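Local coordinates for protein peptidoglycan DD-endopeptidase ShyB (Vibrio cholerae, PDB 2GU1) that cuts the peptide cross-links between adjacent peptidoglycan strands as a zinc-dependent DD-endopeptidase, probably letting new glycan enter the growing cell wall, at residues P244-V256 and L266-Y278. Sequence-based numbering, arbitrary orientation.
Sequences PVYSTGDGKVIVV and LVIEHNSVYKTRY
The His270 imidazole is met at its edge by the loop 247-250: Ser247 OG and the carbonyl of Asp250 lie near the ring plane, and Phe201 packs against the ring at a slant. His270 ND1 donates to Asp250 O (2.9 Å, 157° at the hydrogen), in the plane of the ring but well above that of the carbonyl. His270 NE2 and Thr276 OG1 share a hydrogen bond of 2.7 Å, so polar partners on two sides fix the rotation of the ring. From Thr276 OG1 the chain of hydroxyls runs on to Tyr278 OH, which takes a weak bond from Thr248 N (3.4 Å). Val245 CG1, Tyr246 O and Ser247 CA come up to the Tyr278 ring obliquely, with Val245 CG1 3.6 Å from Tyr278 CD1, and the ring also meets Phe314, the neighbour of the zinc ligand His313. Ser247 OG turns back to Gly249 O, in the carbonyl plane and on a lone pair, while Ile268 CD1 and His270 CE1 also lie close to it.

Beyond the loop, 251-256 and 266-269 form an antiparallel hairpin in the curled beta sheet of the M23 peptidase domain. Lys252 and Glu269 exchange two backbone bonds; then a classic beta bulge sets Ile254 and Val255 both opposite Val267, whose O accepts from Ile254 N and, weakly, from Val255 N. With CG1 between backbone N and carbonyl carbon (chi1 58°), Ile254 lays CD1 3.7 Å from Val267 CG1 and CG2 against Glu269 CB, with CD and CE of Lys275 alongside Ile254 CD1. Val255 and Val267 stand side by side, pointing the same way. On the sheet face of Val253, Ile268 and Leu266, Leu266 CD1 reaches Val253 CG1 and presses tightly on Val256 CG2 (3.3 Å), while Val292 of strand 291-292 packs on Val253 and Ile268.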
loop_
_atom_site.group_PDB
_atom_site.type_symbol
_atom_site.label_atom_id
_atom_site.label_comp_id
_atom_site.label_asym_id
_atom_site.label_seq_id
_atom_site.Cartn_x
_atom_site.Cartn_y
_atom_site.Cartn_z
ATOM N N PRO A 244 9.135 15.209 -15.690
ATOM C CA PRO A 244 7.785 14.946 -15.191
ATOM C C PRO A 244 7.552 13.471 -14.877
ATOM O O PRO A 244 8.026 12.581 -15.595
ATOM C CB PRO A 244 6.890 15.446 -16.327
ATOM C CG PRO A 244 7.727 15.167 -17.545
ATOM C CD PRO A 244 9.095 15.663 -17.092
ATOM N N VAL A 245 6.821 13.230 -13.794
ATOM C CA VAL A 245 6.494 11.880 -13.339
ATOM C C VAL A 245 4.975 11.816 -13.367
ATOM O O VAL A 245 4.314 12.737 -12.889
ATOM C CB VAL A 245 6.998 11.648 -11.889
ATOM C CG1 VAL A 245 6.558 10.286 -11.379
ATOM C CG2 VAL A 245 8.510 11.762 -11.850
ATOM N N TYR A 246 4.426 10.745 -13.934
ATOM C CA TYR A 246 2.980 10.603 -14.045
ATOM C C TYR A 246 2.458 9.355 -13.353
ATOM O O TYR A 246 3.161 8.349 -13.272
ATOM C CB TYR A 246 2.576 10.513 -15.511
ATOM C CG TYR A 246 3.183 11.582 -16.384
ATOM C CD1 TYR A 246 2.556 12.816 -16.551
ATOM C CD2 TYR A 246 4.390 11.356 -17.045
ATOM C CE1 TYR A 246 3.116 13.801 -17.366
ATOM C CE2 TYR A 246 4.959 12.335 -17.861
ATOM C CZ TYR A 246 4.317 13.549 -18.018
ATOM O OH TYR A 246 4.861 14.498 -18.849
ATOM N N SER A 247 1.214 9.422 -12.885
ATOM C CA SER A 247 0.587 8.270 -12.246
ATOM C C SER A 247 0.283 7.266 -13.344
ATOM O O SER A 247 -0.158 7.641 -14.433
ATOM C CB SER A 247 -0.723 8.662 -11.554
ATOM O OG SER A 247 -1.406 7.505 -11.071
ATOM N N THR A 248 0.526 5.991 -13.066
ATOM C CA THR A 248 0.261 4.954 -14.051
ATOM C C THR A 248 -1.201 4.512 -14.009
ATOM O O THR A 248 -1.607 3.605 -14.739
ATOM C CB THR A 248 1.173 3.744 -13.816
ATOM O OG1 THR A 248 1.144 3.386 -12.426
ATOM C CG2 THR A 248 2.608 4.081 -14.221
ATOM N N GLY A 249 -1.993 5.150 -13.155
ATOM C CA GLY A 249 -3.397 4.779 -13.075
ATOM C C GLY A 249 -4.277 5.739 -12.298
ATOM O O GLY A 249 -3.787 6.602 -11.565
ATOM N N ASP A 250 -5.592 5.596 -12.465
ATOM C CA ASP A 250 -6.528 6.436 -11.738
ATOM C C ASP A 250 -6.369 6.053 -10.275
ATOM O O ASP A 250 -6.071 4.898 -9.962
ATOM C CB ASP A 250 -7.974 6.165 -12.181
ATOM C CG ASP A 250 -8.183 6.380 -13.671
ATOM O OD1 ASP A 250 -7.634 7.356 -14.223
ATOM O OD2 ASP A 250 -8.910 5.579 -14.290
ATOM N N GLY A 251 -6.559 7.009 -9.375
ATOM C CA GLY A 251 -6.420 6.688 -7.970
ATOM C C GLY A 251 -6.431 7.887 -7.052
ATOM O O GLY A 251 -6.773 9.001 -7.451
ATOM N N LYS A 252 -6.052 7.654 -5.805
ATOM C CA LYS A 252 -6.021 8.716 -4.823
ATOM C C LYS A 252 -4.701 8.734 -4.081
ATOM O O LYS A 252 -4.179 7.691 -3.673
ATOM C CB LYS A 252 -7.171 8.543 -3.831
ATOM C CG LYS A 252 -7.207 9.591 -2.735
ATOM C CD LYS A 252 -8.485 9.480 -1.916
ATOM C CE LYS A 252 -8.573 8.154 -1.186
ATOM N NZ LYS A 252 -7.458 8.006 -0.215
ATOM N N VAL A 253 -4.158 9.934 -3.918
ATOM C CA VAL A 253 -2.906 10.114 -3.215
ATOM C C VAL A 253 -3.166 9.786 -1.750
ATOM O O VAL A 253 -3.979 10.441 -1.101
ATOM C CB VAL A 253 -2.422 11.573 -3.331
ATOM C CG1 VAL A 253 -1.102 11.740 -2.609
ATOM C CG2 VAL A 253 -2.293 11.956 -4.796
ATOM N N ILE A 254 -2.480 8.775 -1.230
ATOM C CA ILE A 254 -2.674 8.388 0.155
ATOM C C ILE A 254 -1.472 8.716 1.026
ATOM O O ILE A 254 -1.595 8.788 2.248
ATOM C CB ILE A 254 -2.991 6.876 0.279
ATOM C CG1 ILE A 254 -1.859 6.043 -0.326
ATOM C CG2 ILE A 254 -4.303 6.564 -0.432
ATOM C CD1 ILE A 254 -2.092 4.545 -0.230
ATOM N N VAL A 255 -0.313 8.919 0.402
ATOM C CA VAL A 255 0.899 9.235 1.147
ATOM C C VAL A 255 1.763 10.274 0.437
ATOM O O VAL A 255 1.983 10.192 -0.770
ATOM C CB VAL A 255 1.758 7.978 1.374
ATOM C CG1 VAL A 255 3.022 8.336 2.136
ATOM C CG2 VAL A 255 0.958 6.929 2.122
ATOM N N VAL A 256 2.249 11.241 1.207
ATOM C CA VAL A 256 3.106 12.315 0.703
ATOM C C VAL A 256 4.120 12.582 1.806
ATOM O O VAL A 256 3.812 13.285 2.769
ATOM C CB VAL A 256 2.305 13.611 0.448
ATOM C CG1 VAL A 256 3.229 14.712 -0.048
ATOM C CG2 VAL A 256 1.211 13.355 -0.555
ATOM N N LEU A 266 5.870 9.537 -2.932
ATOM C CA LEU A 266 4.425 9.570 -3.007
ATOM C C LEU A 266 3.894 8.156 -3.187
ATOM O O LEU A 266 4.567 7.297 -3.757
ATOM C CB LEU A 266 4.048 10.427 -4.221
ATOM C CG LEU A 266 2.719 11.144 -4.431
ATOM C CD1 LEU A 266 2.510 12.203 -3.355
ATOM C CD2 LEU A 266 2.748 11.801 -5.808
ATOM N N VAL A 267 2.679 7.923 -2.710
ATOM C CA VAL A 267 2.043 6.624 -2.861
ATOM C C VAL A 267 0.608 6.872 -3.292
ATOM O O VAL A 267 -0.098 7.691 -2.700
ATOM C CB VAL A 267 2.021 5.820 -1.541
ATOM C CG1 VAL A 267 1.270 4.502 -1.762
ATOM C CG2 VAL A 267 3.451 5.546 -1.069
ATOM N N ILE A 268 0.181 6.172 -4.332
ATOM C CA ILE A 268 -1.167 6.323 -4.837
ATOM C C ILE A 268 -1.879 4.989 -4.716
ATOM O O ILE A 268 -1.291 3.940 -4.974
ATOM C CB ILE A 268 -1.151 6.770 -6.326
ATOM C CG1 ILE A 268 -0.587 8.194 -6.430
ATOM C CG2 ILE A 268 -2.552 6.698 -6.921
ATOM C CD1 ILE A 268 -0.505 8.719 -7.849
ATOM N N GLU A 269 -3.134 5.026 -4.284
ATOM C CA GLU A 269 -3.921 3.810 -4.174
ATOM C C GLU A 269 -4.865 3.839 -5.361
ATOM O O GLU A 269 -5.667 4.762 -5.508
ATOM C CB GLU A 269 -4.701 3.777 -2.858
ATOM C CG GLU A 269 -5.594 2.556 -2.720
ATOM C CD GLU A 269 -6.126 2.373 -1.306
ATOM O OE1 GLU A 269 -6.698 3.340 -0.756
ATOM O OE2 GLU A 269 -5.973 1.261 -0.748
ATOM N N HIS A 270 -4.745 2.833 -6.218
ATOM C CA HIS A 270 -5.553 2.736 -7.422
ATOM C C HIS A 270 -6.876 2.029 -7.170
ATOM O O HIS A 270 -7.910 2.426 -7.708
ATOM C CB HIS A 270 -4.742 2.026 -8.495
ATOM C CG HIS A 270 -3.453 2.718 -8.801
ATOM N ND1 HIS A 270 -3.403 3.970 -9.376
ATOM C CD2 HIS A 270 -2.169 2.373 -8.543
ATOM C CE1 HIS A 270 -2.146 4.366 -9.459
ATOM N NE2 HIS A 270 -1.377 3.416 -8.958
ATOM N N ASN A 271 -6.829 0.974 -6.363
ATOM C CA ASN A 271 -8.033 0.237 -5.991
ATOM C C ASN A 271 -7.704 -0.623 -4.775
ATOM O O ASN A 271 -6.654 -0.446 -4.163
ATOM C CB ASN A 271 -8.561 -0.605 -7.166
ATOM C CG ASN A 271 -7.693 -1.811 -7.477
ATOM O OD1 ASN A 271 -6.639 -2.013 -6.880
ATOM N ND2 ASN A 271 -8.144 -2.626 -8.431
ATOM N N SER A 272 -8.594 -1.538 -4.412
ATOM C CA SER A 272 -8.381 -2.387 -3.244
ATOM C C SER A 272 -7.127 -3.262 -3.291
ATOM O O SER A 272 -6.660 -3.740 -2.254
ATOM C CB SER A 272 -9.607 -3.285 -3.029
ATOM O OG SER A 272 -9.927 -4.008 -4.209
ATOM N N VAL A 273 -6.567 -3.448 -4.482
ATOM C CA VAL A 273 -5.403 -4.309 -4.647
ATOM C C VAL A 273 -4.086 -3.604 -5.009
ATOM O O VAL A 273 -3.024 -3.944 -4.479
ATOM C CB VAL A 273 -5.712 -5.380 -5.734
ATOM C CG1 VAL A 273 -4.497 -6.245 -5.998
ATOM C CG2 VAL A 273 -6.908 -6.241 -5.293
ATOM N N TYR A 274 -4.164 -2.622 -5.899
ATOM C CA TYR A 274 -2.979 -1.919 -6.394
ATOM C C TYR A 274 -2.619 -0.549 -5.821
ATOM O O TYR A 274 -3.484 0.283 -5.561
ATOM C CB TYR A 274 -3.099 -1.750 -7.909
ATOM C CG TYR A 274 -3.129 -3.034 -8.695
ATOM C CD1 TYR A 274 -1.944 -3.677 -9.061
ATOM C CD2 TYR A 274 -4.344 -3.606 -9.085
ATOM C CE1 TYR A 274 -1.963 -4.850 -9.795
ATOM C CE2 TYR A 274 -4.372 -4.787 -9.821
ATOM C CZ TYR A 274 -3.175 -5.399 -10.176
ATOM O OH TYR A 274 -3.188 -6.537 -10.940
ATOM N N LYS A 275 -1.318 -0.331 -5.655
ATOM C CA LYS A 275 -0.779 0.942 -5.201
ATOM C C LYS A 275 0.525 1.104 -5.987
ATOM O O LYS A 275 1.120 0.116 -6.431
ATOM C CB LYS A 275 -0.432 0.934 -3.708
ATOM C CG LYS A 275 -1.583 0.740 -2.726
ATOM C CD LYS A 275 -1.037 0.827 -1.301
ATOM C CE LYS A 275 -2.116 0.635 -0.232
ATOM N NZ LYS A 275 -2.605 -0.769 -0.179
ATOM N N THR A 276 0.960 2.347 -6.159
ATOM C CA THR A 276 2.221 2.628 -6.839
ATOM C C THR A 276 2.967 3.637 -5.976
ATOM O O THR A 276 2.341 4.496 -5.341
ATOM C CB THR A 276 2.011 3.234 -8.250
ATOM O OG1 THR A 276 1.094 4.333 -8.177
ATOM C CG2 THR A 276 1.481 2.182 -9.214
ATOM N N ARG A 277 4.292 3.509 -5.934
ATOM C CA ARG A 277 5.140 4.414 -5.160
ATOM C C ARG A 277 6.126 5.112 -6.084
ATOM O O ARG A 277 6.610 4.508 -7.053
ATOM C CB ARG A 277 5.952 3.649 -4.117
ATOM C CG ARG A 277 5.145 2.950 -3.064
ATOM C CD ARG A 277 6.109 2.204 -2.168
ATOM N NE ARG A 277 5.475 1.716 -0.957
ATOM C CZ ARG A 277 6.010 0.794 -0.172
ATOM N NH1 ARG A 277 7.186 0.265 -0.487
ATOM N NH2 ARG A 277 5.380 0.411 0.933
ATOM N N TYR A 278 6.446 6.363 -5.758
ATOM C CA TYR A 278 7.369 7.172 -6.557
ATOM C C TYR A 278 8.369 7.808 -5.574
ATOM O O TYR A 278 7.992 8.645 -4.757
ATOM C CB TYR A 278 6.574 8.260 -7.303
ATOM C CG TYR A 278 5.359 7.741 -8.062
ATOM C CD1 TYR A 278 5.403 7.532 -9.443
ATOM C CD2 TYR A 278 4.182 7.413 -7.389
ATOM C CE1 TYR A 278 4.309 7.000 -10.126
ATOM C CE2 TYR A 278 3.083 6.879 -8.063
ATOM C CZ TYR A 278 3.153 6.671 -9.428
ATOM O OH TYR A 278 2.085 6.084 -10.076
#